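Long-range contacts in hypothetical protein (Bacteroides eggerthii, PDB 4JGL), which is of unknown function but folds as a streptavidin-like beta barrel carrying two extra alpha helices: residues Ser22-Met26 and Leu138-Ala144; Asp44-Leu48 and Lys147-Phe152; Asp77-Pro83 and Pro110-Pro116. All blocks are in the same frame, centred on the assembly; numbering follows the deposited sequence.

In the fold
All three contacts reach the same curled antiparallel sheet, the streptavidin-like part of the molecule. Contacts 1 and 2 lie close together, their centres about 9 Å apart: their first segments are neighbouring strands, 22-29 and 44-49, and both use helix 142-153. Contact 1 also joins the N-terminal strand to strand 135-140. Along the chain their segments alternate. Contact 3, about 16 Å from contact 1 and 18 Å from contact 2 between centres, is nested inside both loops and pairs strands 78-92 and 112-116. Its Phe114 touches Met26 and Leu138 of contact 1, so contacts 1 and 3 help close the sheet around a common apolar interior, while contact 2 fastens the added helix to it.

Contact 1. Residues Ser22-Met26 and Leu138-Ala144; sequences SGYLM and LCGDAEA
Tyr24 turns the edge of its ring to Gly140, whose N lies near the ring plane, 3.7 Å from CD1, while Leu138 CB approaches obliquely; Tyr24 OH is hydrogen-bonded to Ser22 OG at 2.8 Å. With CG anti to the backbone N (chi1 -168°), the other flat group, the Asp141 carboxylate, lies against Leu25: OD1 is 3.6 Å from Leu25 CD1, and OD2 accepts from Ala144 N on its anti side, 17° out of the carboxylate plane. Asp141 is the N-cap residue of helix 142-153, and this is its capping bond.

The backbones pair antiparallel through Leu25 and Cys139, with Leu25 N 2.8 Å from Cys139 O and a return bond from Cys139 N to Leu25 O. Beyond them Asp141 N reaches Gly23 O at 3.0 Å, from above the carbonyl plane. Gly23 suits its place because a CB would probably crowd the helix start, about 3.1 Å from Ala144 C. At the other end Leu138 and selenomethionine Met26 lie side by side, Met26 CE 3.6 Å from Leu138 CD2.

Strand pairing thus passes into helix capping, and the helix N-terminus would probably stabilise the charge of Asp141 despite its apolar neighbour Leu25.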
ATOM      1  N   SER A  22       8.746   3.249   4.625  1.00 10.50           N
ATOM      2  CA  SER A  22       9.241   3.021   3.292  0.50 10.27           C
ATOM      3  C   SER A  22       8.123   2.916   2.270  1.00  9.91           C
ATOM      4  O   SER A  22       7.018   2.464   2.555  1.00 10.53           O
ATOM      5  CB  SER A  22      10.111   1.772   3.267  0.50  9.82           C
ATOM      6  OG  SER A  22       9.471   0.717   3.969  0.50 10.02           O
ATOM      7  N   GLY A  23       8.419   3.399   1.078  1.00  9.48           N
ATOM      8  CA  GLY A  23       7.499   3.353  -0.042  1.00  9.20           C
ATOM      9  C   GLY A  23       7.863   2.311  -1.066  1.00  8.55           C
ATOM     10  O   GLY A  23       9.036   1.965  -1.241  1.00  9.39           O
ATOM     11  N   TYR A  24       6.845   1.844  -1.777  1.00  8.61           N
ATOM     12  CA  TYR A  24       6.979   0.771  -2.752  1.00  8.80           C
ATOM     13  C   TYR A  24       6.103   1.008  -3.939  1.00  8.83           C
ATOM     14  O   TYR A  24       4.945   1.453  -3.802  1.00  9.12           O
ATOM     15  CB  TYR A  24       6.592  -0.594  -2.154  1.00  9.47           C
ATOM     16  CG  TYR A  24       7.387  -0.925  -0.931  1.00  9.71           C
ATOM     17  CD1 TYR A  24       8.645  -1.496  -1.035  1.00  9.57           C
ATOM     18  CD2 TYR A  24       6.907  -0.621   0.320  1.00 11.29           C
ATOM     19  CE1 TYR A  24       9.409  -1.755   0.097  1.00 11.03           C
ATOM     20  CE2 TYR A  24       7.672  -0.836   1.444  1.00 13.57           C
ATOM     21  CZ  TYR A  24       8.894  -1.439   1.340  1.00 14.15           C
ATOM     22  OH  TYR A  24       9.659  -1.668   2.453  1.00 18.67           O
ATOM     23  N   LEU A  25       6.614   0.670  -5.125  1.00  8.70           N
ATOM     24  CA  LEU A  25       5.741   0.416  -6.246  1.00  8.63           C
ATOM     25  C   LEU A  25       5.297  -1.041  -6.197  1.00  8.88           C
ATOM     26  O   LEU A  25       6.048  -1.918  -5.769  1.00 10.00           O
ATOM     27  CB  LEU A  25       6.467   0.677  -7.560  1.00 10.52           C
ATOM     28  CG  LEU A  25       6.780   2.148  -7.825  1.00 11.73           C
ATOM     29  CD1 LEU A  25       7.656   2.312  -9.093  1.00 15.56           C
ATOM     30  CD2 LEU A  25       5.531   2.998  -7.895  1.00 16.32           C
HETATM   31  N   MSE A  26       4.052  -1.285  -6.613  1.00  8.51           N
HETATM   32  CA  MSE A  26       3.408  -2.587  -6.465  1.00  8.63           C
HETATM   33  C   MSE A  26       2.812  -3.042  -7.798  1.00  9.00           C
HETATM   34  O   MSE A  26       1.592  -3.035  -7.987  1.00 10.67           O
HETATM   35  CB  MSE A  26       2.318  -2.554  -5.396  1.00  8.75           C
HETATM   36  CG  MSE A  26       2.824  -2.123  -4.007  1.00 10.23           C
HETATM   37 SE   MSE A  26       1.516  -2.294  -2.688  0.75  8.87          SE
HETATM   38  CE  MSE A  26       1.313  -4.261  -2.735  1.00 15.10           C
ATOM     39  N   LEU A 138       6.527  -5.858  -3.993  1.00  8.78           N
ATOM     40  CA  LEU A 138       6.919  -4.596  -3.359  1.00  8.71           C
ATOM     41  C   LEU A 138       8.300  -4.279  -3.900  1.00  8.62           C
ATOM     42  O   LEU A 138       9.272  -4.971  -3.619  1.00  9.84           O
ATOM     43  CB  LEU A 138       6.975  -4.713  -1.832  1.00  9.19           C
ATOM     44  CG  LEU A 138       5.692  -5.061  -1.102  1.00 10.84           C
ATOM     45  CD1 LEU A 138       5.909  -5.120   0.395  1.00 12.27           C
ATOM     46  CD2 LEU A 138       4.603  -4.092  -1.409  1.00 14.79           C
ATOM     47  N   CYS A 139       8.407  -3.189  -4.660  1.00  8.84           N
ATOM     48  CA  CYS A 139       9.658  -2.681  -5.202  1.00  8.74           C
ATOM     49  C   CYS A 139       9.973  -1.370  -4.522  1.00  9.36           C
ATOM     50  O   CYS A 139       9.207  -0.409  -4.644  1.00  9.04           O
ATOM     51  CB  CYS A 139       9.544  -2.490  -6.715  1.00 10.03           C
ATOM     52  SG  CYS A 139       9.072  -3.980  -7.623  1.00 11.87           S
ATOM     53  N   GLY A 140      11.062  -1.319  -3.766  1.00  9.72           N
ATOM     54  CA  GLY A 140      11.385  -0.086  -3.049  1.00  9.63           C
ATOM     55  C   GLY A 140      11.480   1.092  -3.995  1.00 11.08           C
ATOM     56  O   GLY A 140      12.086   0.992  -5.062  1.00 11.08           O
ATOM     57  N   ASP A 141      10.894   2.214  -3.618  1.00 10.17           N
ATOM     58  CA  ASP A 141      10.767   3.341  -4.520  1.00 10.94           C
ATOM     59  C   ASP A 141      10.612   4.627  -3.743  1.00 10.91           C
ATOM     60  O   ASP A 141       9.743   4.724  -2.886  1.00 11.82           O
ATOM     61  CB  ASP A 141       9.566   3.137  -5.445  1.00 11.44           C
ATOM     62  CG  ASP A 141       9.546   4.118  -6.580  1.00 13.43           C
ATOM     63  OD1 ASP A 141      10.363   3.991  -7.518  1.00 15.96           O
ATOM     64  OD2 ASP A 141       8.722   5.031  -6.541  1.00 14.42           O
ATOM     65  N   ALA A 142      11.446   5.607  -4.051  1.00 10.61           N
ATOM     66  CA  ALA A 142      11.360   6.902  -3.402  1.00 10.13           C
ATOM     67  C   ALA A 142      10.111   7.672  -3.816  1.00  9.44           C
ATOM     68  O   ALA A 142       9.457   8.280  -2.975  1.00 10.60           O
ATOM     69  CB  ALA A 142      12.636   7.726  -3.687  1.00 13.45           C
ATOM     70  N   GLU A 143       9.783   7.664  -5.109  1.00 10.40           N
ATOM     71  CA  GLU A 143       8.647   8.427  -5.573  1.00 10.67           C
ATOM     72  C   GLU A 143       7.330   7.942  -4.950  1.00  9.66           C
ATOM     73  O   GLU A 143       6.450   8.748  -4.675  1.00 10.82           O
ATOM     74  CB  GLU A 143       8.610   8.460  -7.104  1.00 11.95           C
ATOM     75  CG  GLU A 143       9.754   9.302  -7.682  1.00 11.76           C
ATOM     76  CD  GLU A 143       9.869   9.279  -9.177  1.00 13.49           C
ATOM     77  OE1 GLU A 143       9.389   8.334  -9.819  1.00 16.59           O
ATOM     78  OE2 GLU A 143      10.512  10.206  -9.685  1.00 15.33           O
ATOM     79  N   ALA A 144       7.202   6.644  -4.694  1.00 10.04           N
ATOM     80  CA  ALA A 144       6.020   6.148  -4.034  1.00 10.36           C
ATOM     81  C   ALA A 144       5.925   6.709  -2.620  1.00  9.39           C
ATOM     82  O   ALA A 144       4.854   7.062  -2.134  1.00 10.60           O
ATOM     83  CB  ALA A 144       6.046   4.589  -4.008  1.00 11.95           C
TER
HETATM   84  O   HOH W   1      10.873   4.452  -0.091  1.00 12.20           O

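Contact 2. Residues Asp44-Leu48 and Lys147-Phe152; sequences DYGYL and KFEDLF
Tyr45 and Tyr47 of strand 44-48 point toward helix 147-152, whose axis crosses that of the strand at 75° with a closest approach of 9.8 Å, a separation spanned by large side chains. Phe148 fills the middle. Tyr47 CB sits over the centre of the Phe148 ring, 3.5 Å from its centroid, and Phe148 CB in turn lies over a face of the Tyr47 ring, toward its rim. The two rings slide past each other nearly parallel and barely overlap. Phe152, modelled in two conformations, in one of them turns its edge to that same face of Tyr47 in an offset edge-to-face pair, centroids 5.2 Å apart.

Tyrosine rather than phenylalanine suits position 47 because the hydroxyl has a mate: with CG anti to the backbone N (chi1 -166°), the ring extends to the helix and OH donates to Glu149 OE2 at 2.6 Å. The carboxylate receives it on its anti lone pair and stands almost perpendicular to the ring, and its other oxygen forms a salt bridge with Arg145.

Lys147 lays its aliphatic chain across the Tyr45 ring, CD over the centre at 3.9 Å from the centroid. A bend at the last torsion (chi4 68°) carries NZ to Tyr65 OH and to a water that also meets Tyr45 OH; the cation-pi attraction to Tyr45 is weak at best.

Tyr47, Phe148 and, so placed, Phe152 form an aromatic cluster that packs helix 142-153, one of the two helices added to the streptavidin-like fold, against the barrel wall.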
ATOM      1  N   ASP A  44       0.247  -0.244  -8.285  1.00 12.44           N
ATOM      2  CA  ASP A  44      -0.288   0.342  -7.075  0.50 10.78           C
ATOM      3  C   ASP A  44       0.896   0.833  -6.248  1.00 10.20           C
ATOM      4  O   ASP A  44       2.049   0.694  -6.661  1.00  9.31           O
ATOM      5  CB  ASP A  44      -1.106  -0.706  -6.335  0.50 10.52           C
ATOM      6  CG  ASP A  44      -2.559  -0.740  -6.790  0.50 13.91           C
ATOM      7  OD1 ASP A  44      -2.893  -0.090  -7.817  0.50 11.73           O
ATOM      8  OD2 ASP A  44      -3.357  -1.415  -6.115  0.50 17.09           O
ATOM      9  N   TYR A  45       0.614   1.394  -5.085  1.00  9.60           N
ATOM     10  CA  TYR A  45       1.647   1.985  -4.269  1.00  9.26           C
ATOM     11  C   TYR A  45       1.519   1.454  -2.861  1.00  8.92           C
ATOM     12  O   TYR A  45       0.400   1.365  -2.331  1.00 10.41           O
ATOM     13  CB  TYR A  45       1.491   3.515  -4.248  1.00 11.43           C
ATOM     14  CG  TYR A  45       1.417   4.110  -5.624  1.00 12.07           C
ATOM     15  CD1 TYR A  45       0.220   4.170  -6.330  1.00 13.43           C
ATOM     16  CD2 TYR A  45       2.561   4.527  -6.249  1.00 14.40           C
ATOM     17  CE1 TYR A  45       0.164   4.700  -7.605  1.00 15.79           C
ATOM     18  CE2 TYR A  45       2.536   5.070  -7.532  1.00 16.73           C
ATOM     19  CZ  TYR A  45       1.345   5.131  -8.206  1.00 16.46           C
ATOM     20  OH  TYR A  45       1.289   5.664  -9.477  1.00 21.76           O
ATOM     21  N   GLY A  46       2.639   1.155  -2.233  1.00  8.61           N
ATOM     22  CA  GLY A  46       2.642   0.727  -0.869  1.00  9.05           C
ATOM     23  C   GLY A  46       3.432   1.614   0.063  1.00  8.36           C
ATOM     24  O   GLY A  46       4.390   2.258  -0.348  1.00  8.68           O
ATOM     25  N   TYR A  47       3.087   1.550   1.343  1.00  8.76           N
ATOM     26  CA  TYR A  47       3.757   2.355   2.358  1.00  9.12           C
ATOM     27  C   TYR A  47       3.798   1.580   3.652  1.00  9.06           C
ATOM     28  O   TYR A  47       2.749   1.291   4.225  1.00 10.07           O
ATOM     29  CB  TYR A  47       3.015   3.680   2.538  1.00  9.78           C
ATOM     30  CG  TYR A  47       3.728   4.767   3.286  1.00  9.73           C
ATOM     31  CD1 TYR A  47       4.836   5.406   2.774  1.00 10.82           C
ATOM     32  CD2 TYR A  47       3.251   5.224   4.485  1.00 11.90           C
ATOM     33  CE1 TYR A  47       5.442   6.455   3.448  1.00 11.67           C
ATOM     34  CE2 TYR A  47       3.863   6.247   5.167  1.00 13.11           C
ATOM     35  CZ  TYR A  47       4.941   6.869   4.647  1.00 10.58           C
ATOM     36  OH  TYR A  47       5.521   7.903   5.360  1.00 13.29           O
ATOM     37  N   LEU A  48       4.995   1.215   4.075  1.00  9.20           N
ATOM     38  CA  LEU A  48       5.185   0.454   5.309  1.00  9.27           C
ATOM     39  C   LEU A  48       5.556   1.416   6.431  1.00 10.53           C
ATOM     40  O   LEU A  48       6.467   2.224   6.264  1.00 11.42           O
ATOM     41  CB  LEU A  48       6.269  -0.611   5.138  1.00 10.50           C
ATOM     42  CG  LEU A  48       6.411  -1.635   6.253  1.00 12.49           C
ATOM     43  CD1 LEU A  48       5.290  -2.633   6.174  1.00 14.34           C
ATOM     44  CD2 LEU A  48       7.762  -2.330   6.153  1.00 16.64           C
ATOM     45  N   LYS A 147       4.794  10.290  -2.733  1.00 10.66           N
ATOM     46  CA  LYS A 147       3.370  10.383  -3.048  1.00 12.02           C
ATOM     47  C   LYS A 147       2.531  10.246  -1.787  1.00 11.04           C
ATOM     48  O   LYS A 147       1.627  11.037  -1.534  1.00 13.15           O
ATOM     49  CB  LYS A 147       2.996   9.338  -4.092  1.00 12.67           C
ATOM     50  CG  LYS A 147       1.592   9.444  -4.626  1.00 13.67           C
ATOM     51  CD  LYS A 147       1.349   8.327  -5.645  1.00 16.99           C
ATOM     52  CE  LYS A 147       0.056   8.482  -6.412  1.00 19.98           C
ATOM     53  NZ  LYS A 147       0.037   9.639  -7.339  1.00 23.96           N
ATOM     54  N   PHE A 148       2.812   9.242  -0.975  1.00 10.27           N
ATOM     55  CA  PHE A 148       2.091   9.086   0.272  1.00 10.82           C
ATOM     56  C   PHE A 148       2.319  10.274   1.219  1.00 11.92           C
ATOM     57  O   PHE A 148       1.381  10.761   1.858  1.00 12.62           O
ATOM     58  CB  PHE A 148       2.497   7.803   1.016  1.00 10.34           C
ATOM     59  CG  PHE A 148       1.772   6.564   0.552  1.00 10.11           C
ATOM     60  CD1 PHE A 148       0.528   6.262   1.050  1.00 10.86           C
ATOM     61  CD2 PHE A 148       2.347   5.691  -0.340  1.00 10.68           C
ATOM     62  CE1 PHE A 148      -0.128   5.109   0.655  1.00 11.68           C
ATOM     63  CE2 PHE A 148       1.674   4.539  -0.756  1.00 10.40           C
ATOM     64  CZ  PHE A 148       0.458   4.244  -0.235  1.00 11.91           C
ATOM     65  N   GLU A 149       3.569  10.702   1.334  1.00 11.66           N
ATOM     66  CA  GLU A 149       3.887  11.731   2.316  1.00 12.17           C
ATOM     67  C   GLU A 149       3.285  13.078   1.918  1.00 13.20           C
ATOM     68  O   GLU A 149       2.838  13.846   2.777  1.00 14.78           O
ATOM     69  CB  GLU A 149       5.385  11.753   2.589  1.00 12.31           C
ATOM     70  CG  GLU A 149       5.758  10.456   3.314  1.00 13.10           C
ATOM     71  CD  GLU A 149       7.215  10.196   3.564  1.00 14.39           C
ATOM     72  OE1 GLU A 149       8.083  10.904   3.001  1.00 16.13           O
ATOM     73  OE2 GLU A 149       7.504   9.216   4.314  1.00 14.27           O
ATOM     74  N   ASP A 150       3.231  13.359   0.630  1.00 12.03           N
ATOM     75  CA  ASP A 150       2.546  14.561   0.151  1.00 13.51           C
ATOM     76  C   ASP A 150       1.053  14.505   0.458  1.00 14.26           C
ATOM     77  O   ASP A 150       0.454  15.500   0.880  1.00 15.85           O
ATOM     78  CB  ASP A 150       2.758  14.729  -1.350  1.00 14.47           C
ATOM     79  CG  ASP A 150       2.031  15.895  -1.913  1.00 22.49           C
ATOM     80  OD1 ASP A 150       2.523  17.017  -1.704  1.00 25.03           O
ATOM     81  OD2 ASP A 150       0.979  15.693  -2.564  1.00 28.34           O
ATOM     82  N   LEU A 151       0.436  13.349   0.233  1.00 13.72           N
ATOM     83  CA  LEU A 151      -0.966  13.170   0.514  0.50 12.48           C
ATOM     84  C   LEU A 151      -1.254  13.360   2.020  1.00 12.91           C
ATOM     85  O   LEU A 151      -2.193  14.066   2.392  1.00 16.11           O
ATOM     86  CB  LEU A 151      -1.392  11.813  -0.046  0.50 12.94           C
ATOM     87  CG  LEU A 151      -2.841  11.421   0.069  0.50 13.31           C
ATOM     88  CD1 LEU A 151      -3.706  12.309  -0.803  0.50 16.19           C
ATOM     89  CD2 LEU A 151      -2.994   9.920  -0.280  0.50 12.80           C
ATOM     90  N   PHE A 152      -0.438  12.771   2.893  1.00 13.53           N
ATOM     91  CA  PHE A 152      -0.662  12.914   4.344  0.50 14.80           C
ATOM     92  C   PHE A 152      -0.680  14.352   4.779  1.00 15.89           C
ATOM     93  O   PHE A 152      -1.439  14.714   5.677  1.00 18.09           O
ATOM     94  CB  PHE A 152       0.442  12.322   5.202  0.50 14.41           C
ATOM     95  CG  PHE A 152       0.599  10.861   5.095  0.50 13.70           C
ATOM     96  CD1 PHE A 152      -0.486  10.025   4.947  0.50 16.20           C
ATOM     97  CD2 PHE A 152       1.862  10.319   5.196  0.50 13.86           C
ATOM     98  CE1 PHE A 152      -0.307   8.664   4.861  0.50 16.03           C
ATOM     99  CE2 PHE A 152       2.048   8.977   5.119  0.50 14.96           C
ATOM    100  CZ  PHE A 152       0.966   8.139   4.958  0.50 16.25           C
TER
HETATM  101  O   HOH W   2      -1.077   7.783  -9.468  0.50 22.75           O

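Contact 3. Residues Asp77-Pro83 and Pro110-Pro116; sequences DNIQCTP and PSFTFIP
Ile79 pairs with Phe114 and Cys81 with Phe112 where strands 78-83 and 112-116 run antiparallel, 169° between their directions. Each of these two pairs is hydrogen-bonded both ways, and the shortest link is Cys81 N to Phe112 O at 2.8 Å. Between them Gln80 and Thr113 make a non-hydrogen-bonded pair.

On one face sit Ile79, Cys81, Phe112 and Phe114. Anti to its own carbonyl carbon (chi1 -58°), Cys81 SG comes to the edge of the Phe114 ring, 4.0 Å from CD2, a sulfur-aromatic contact in which the small thiol fits beside the large ring. This buried face belongs to the interior of the streptavidin-like barrel, where Phe55 also meets Phe114; strand 78-92 is flanked by strand 64-75 as well.

The face of Gln80 and Thr113 is polar and more open. The two side chains point the same way, and a water accepts from Gln80 NE2 at 2.6 Å while also meeting Thr113 OG1. A second water bridges Thr82 OG1 and Ser111 OG.

At the far end the amide of Asn78 lies alongside Ile115, OD1 3.4 Å from CG2, and crosses Pro116, whose CD is 3.6 Å from the same oxygen. Shortening Asn78 to a glycine would probably open a gap beside Ile115 CG2 and leave Pro116 CD without this neighbour. Asp77 CB packs on Pro116 CG at 3.7 Å, just before Thr117, a residue of a calcium site.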
ATOM      1  N   ASP A  77      11.231 -12.892   8.391  1.00 13.14           N
ATOM      2  CA  ASP A  77      11.409 -11.912   7.324  1.00 14.16           C
ATOM      3  C   ASP A  77      10.109 -11.546   6.600  1.00 12.43           C
ATOM      4  O   ASP A  77      10.121 -10.656   5.739  1.00 14.45           O
ATOM      5  CB  ASP A  77      12.353 -12.456   6.264  1.00 15.54           C
ATOM      6  CG  ASP A  77      13.791 -12.514   6.700  1.00 20.25           C
ATOM      7  OD1 ASP A  77      14.274 -11.569   7.371  1.00 21.92           O
ATOM      8  OD2 ASP A  77      14.423 -13.506   6.288  1.00 26.20           O
ATOM      9  N   ASN A  78       9.021 -12.235   6.899  1.00 11.53           N
ATOM     10  CA  ASN A  78       7.772 -12.037   6.186  1.00 11.20           C
ATOM     11  C   ASN A  78       6.905 -10.966   6.809  1.00 11.70           C
ATOM     12  O   ASN A  78       6.771 -10.889   8.024  1.00 14.05           O
ATOM     13  CB  ASN A  78       7.006 -13.334   6.126  1.00 12.17           C
ATOM     14  CG  ASN A  78       7.753 -14.432   5.437  1.00 13.09           C
ATOM     15  OD1 ASN A  78       8.763 -14.210   4.765  1.00 14.62           O
ATOM     16  ND2 ASN A  78       7.263 -15.648   5.613  1.00 17.04           N
ATOM     17  N   ILE A  79       6.270 -10.160   5.955  1.00 11.57           N
ATOM     18  CA  ILE A  79       5.337  -9.146   6.382  1.00 11.75           C
ATOM     19  C   ILE A  79       3.930  -9.716   6.250  1.00 11.44           C
ATOM     20  O   ILE A  79       3.452  -9.946   5.137  1.00 12.87           O
ATOM     21  CB  ILE A  79       5.445  -7.869   5.540  1.00 11.10           C
ATOM     22  CG1 ILE A  79       6.872  -7.338   5.480  1.00 13.53           C
ATOM     23  CG2 ILE A  79       4.508  -6.784   6.052  1.00 13.23           C
ATOM     24  CD1 ILE A  79       7.050  -6.206   4.445  1.00 15.54           C
ATOM     25  N   GLN A  80       3.240  -9.911   7.372  1.00 11.66           N
ATOM     26  CA  GLN A  80       1.885 -10.430   7.382  1.00 12.04           C
ATOM     27  C   GLN A  80       0.894  -9.289   7.599  1.00 12.60           C
ATOM     28  O   GLN A  80       0.869  -8.684   8.688  1.00 13.78           O
ATOM     29  CB  GLN A  80       1.698 -11.434   8.522  1.00 15.71           C
ATOM     30  CG  GLN A  80       2.459 -12.702   8.373  1.00 21.37           C
ATOM     31  CD  GLN A  80       2.188 -13.661   9.536  1.00 24.18           C
ATOM     32  OE1 GLN A  80       1.900 -13.239  10.655  1.00 32.45           O
ATOM     33  NE2 GLN A  80       2.284 -14.942   9.266  1.00 27.16           N
ATOM     34  N   CYS A  81       0.010  -9.100   6.631  1.00 12.92           N
ATOM     35  CA  CYS A  81      -0.874  -7.936   6.543  1.00 12.04           C
ATOM     36  C   CYS A  81      -2.339  -8.350   6.659  1.00 13.00           C
ATOM     37  O   CYS A  81      -2.819  -9.189   5.896  1.00 15.48           O
ATOM     38  CB  CYS A  81      -0.687  -7.188   5.206  1.00 12.71           C
ATOM     39  SG  CYS A  81       0.945  -6.626   4.890  1.00 14.82           S
ATOM     40  N   THR A  82      -3.034  -7.766   7.626  1.00 11.88           N
ATOM     41  CA  THR A  82      -4.442  -8.052   7.906  1.00 12.55           C
ATOM     42  C   THR A  82      -5.304  -6.823   7.586  1.00 11.20           C
ATOM     43  O   THR A  82      -4.982  -5.725   7.995  1.00 11.45           O
ATOM     44  CB  THR A  82      -4.630  -8.416   9.387  1.00 13.90           C
ATOM     45  OG1 THR A  82      -3.803  -9.546   9.708  1.00 15.61           O
ATOM     46  CG2 THR A  82      -6.096  -8.717   9.715  1.00 15.67           C
ATOM     47  N   PRO A  83      -6.389  -7.000   6.826  1.00 11.51           N
ATOM     48  CA  PRO A  83      -7.220  -5.866   6.468  1.00 12.30           C
ATOM     49  C   PRO A  83      -7.694  -5.064   7.661  1.00 11.50           C
ATOM     50  O   PRO A  83      -7.930  -5.626   8.742  1.00 12.62           O
ATOM     51  CB  PRO A  83      -8.400  -6.498   5.737  1.00 14.15           C
ATOM     52  CG  PRO A  83      -7.869  -7.776   5.202  1.00 14.14           C
ATOM     53  CD  PRO A  83      -6.839  -8.240   6.173  1.00 12.81           C
ATOM     54  N   PRO A 110      -8.472  -8.921   0.421  1.00 14.45           N
ATOM     55  CA  PRO A 110      -7.430  -9.926   0.587  1.00 16.41           C
ATOM     56  C   PRO A 110      -6.415  -9.561   1.666  1.00 13.00           C
ATOM     57  O   PRO A 110      -6.085  -8.379   1.838  1.00 14.27           O
ATOM     58  CB  PRO A 110      -6.732  -9.943  -0.787  1.00 17.56           C
ATOM     59  CG  PRO A 110      -7.076  -8.721  -1.454  1.00 21.86           C
ATOM     60  CD  PRO A 110      -8.430  -8.299  -0.915  1.00 15.77           C
ATOM     61  N   SER A 111      -5.968 -10.569   2.415  1.00 14.41           N
ATOM     62  CA  SER A 111      -4.794 -10.461   3.251  1.00 13.59           C
ATOM     63  C   SER A 111      -3.564 -10.669   2.381  1.00 14.13           C
ATOM     64  O   SER A 111      -3.654 -11.183   1.257  1.00 16.31           O
ATOM     65  CB  SER A 111      -4.836 -11.458   4.407  1.00 16.51           C
ATOM     66  OG  SER A 111      -5.943 -11.211   5.255  1.00 19.44           O
ATOM     67  N   PHE A 112      -2.422 -10.228   2.876  1.00 12.80           N
ATOM     68  CA  PHE A 112      -1.168 -10.468   2.172  1.00 11.78           C
ATOM     69  C   PHE A 112      -0.119 -11.002   3.131  1.00 11.60           C
ATOM     70  O   PHE A 112      -0.021 -10.532   4.268  1.00 14.16           O
ATOM     71  CB  PHE A 112      -0.602  -9.160   1.569  1.00 12.40           C
ATOM     72  CG  PHE A 112      -1.359  -8.646   0.373  1.00 13.16           C
ATOM     73  CD1 PHE A 112      -1.203  -9.278  -0.848  1.00 14.57           C
ATOM     74  CD2 PHE A 112      -2.180  -7.535   0.448  1.00 16.78           C
ATOM     75  CE1 PHE A 112      -1.869  -8.817  -1.967  1.00 15.21           C
ATOM     76  CE2 PHE A 112      -2.862  -7.092  -0.657  1.00 16.01           C
ATOM     77  CZ  PHE A 112      -2.710  -7.725  -1.858  1.00 16.58           C
ATOM     78  N   THR A 113       0.675 -11.937   2.641  1.00 11.36           N
ATOM     79  CA  THR A 113       1.969 -12.269   3.248  1.00 11.56           C
ATOM     80  C   THR A 113       3.021 -11.943   2.203  1.00 11.51           C
ATOM     81  O   THR A 113       3.022 -12.545   1.115  1.00 12.60           O
ATOM     82  CB  THR A 113       2.065 -13.739   3.654  1.00 14.01           C
ATOM     83  OG1 THR A 113       1.085 -14.004   4.672  1.00 19.54           O
ATOM     84  CG2 THR A 113       3.445 -14.102   4.250  1.00 16.08           C
ATOM     85  N   PHE A 114       3.893 -10.995   2.515  1.00 10.69           N
ATOM     86  CA  PHE A 114       4.976 -10.604   1.631  1.00 10.60           C
ATOM     87  C   PHE A 114       6.264 -11.279   2.088  1.00 11.67           C
ATOM     88  O   PHE A 114       6.645 -11.157   3.266  1.00 12.65           O
ATOM     89  CB  PHE A 114       5.133  -9.092   1.622  1.00 10.78           C
ATOM     90  CG  PHE A 114       3.996  -8.378   0.946  1.00 11.37           C
ATOM     91  CD1 PHE A 114       3.807  -8.490  -0.434  1.00 12.14           C
ATOM     92  CD2 PHE A 114       3.111  -7.619   1.661  1.00 13.05           C
ATOM     93  CE1 PHE A 114       2.746  -7.840  -1.061  1.00 13.73           C
ATOM     94  CE2 PHE A 114       2.053  -6.971   1.039  1.00 14.28           C
ATOM     95  CZ  PHE A 114       1.871  -7.106  -0.318  1.00 14.63           C
ATOM     96  N   ILE A 115       6.918 -11.986   1.159  1.00 11.12           N
ATOM     97  CA  ILE A 115       8.153 -12.703   1.435  1.00 11.42           C
ATOM     98  C   ILE A 115       9.297 -12.086   0.625  1.00 10.49           C
ATOM     99  O   ILE A 115       9.077 -11.522  -0.449  1.00 10.76           O
ATOM    100  CB  ILE A 115       8.040 -14.207   1.136  1.00 13.00           C
ATOM    101  CG1 ILE A 115       7.853 -14.485  -0.346  1.00 13.58           C
ATOM    102  CG2 ILE A 115       6.911 -14.833   1.958  1.00 17.15           C
ATOM    103  CD1 ILE A 115       7.896 -15.989  -0.678  1.00 17.80           C
ATOM    104  N   PRO A 116      10.537 -12.157   1.132  1.00 11.29           N
ATOM    105  CA  PRO A 116      11.626 -11.560   0.376  1.00 11.23           C
ATOM    106  C   PRO A 116      11.855 -12.215  -0.982  1.00 11.35           C
ATOM    107  O   PRO A 116      11.412 -13.342  -1.238  1.00 12.70           O
ATOM    108  CB  PRO A 116      12.848 -11.778   1.272  1.00 13.48           C
ATOM    109  CG  PRO A 116      12.269 -11.898   2.643  1.00 14.26           C
ATOM    110  CD  PRO A 116      10.960 -12.607   2.466  1.00 12.90           C
TER
HETATM  111  O   HOH W   3       1.966 -15.731   6.765  1.00 28.89           O
HETATM  112  O   HOH W   4      -4.381 -11.707   7.978  1.00 32.34           O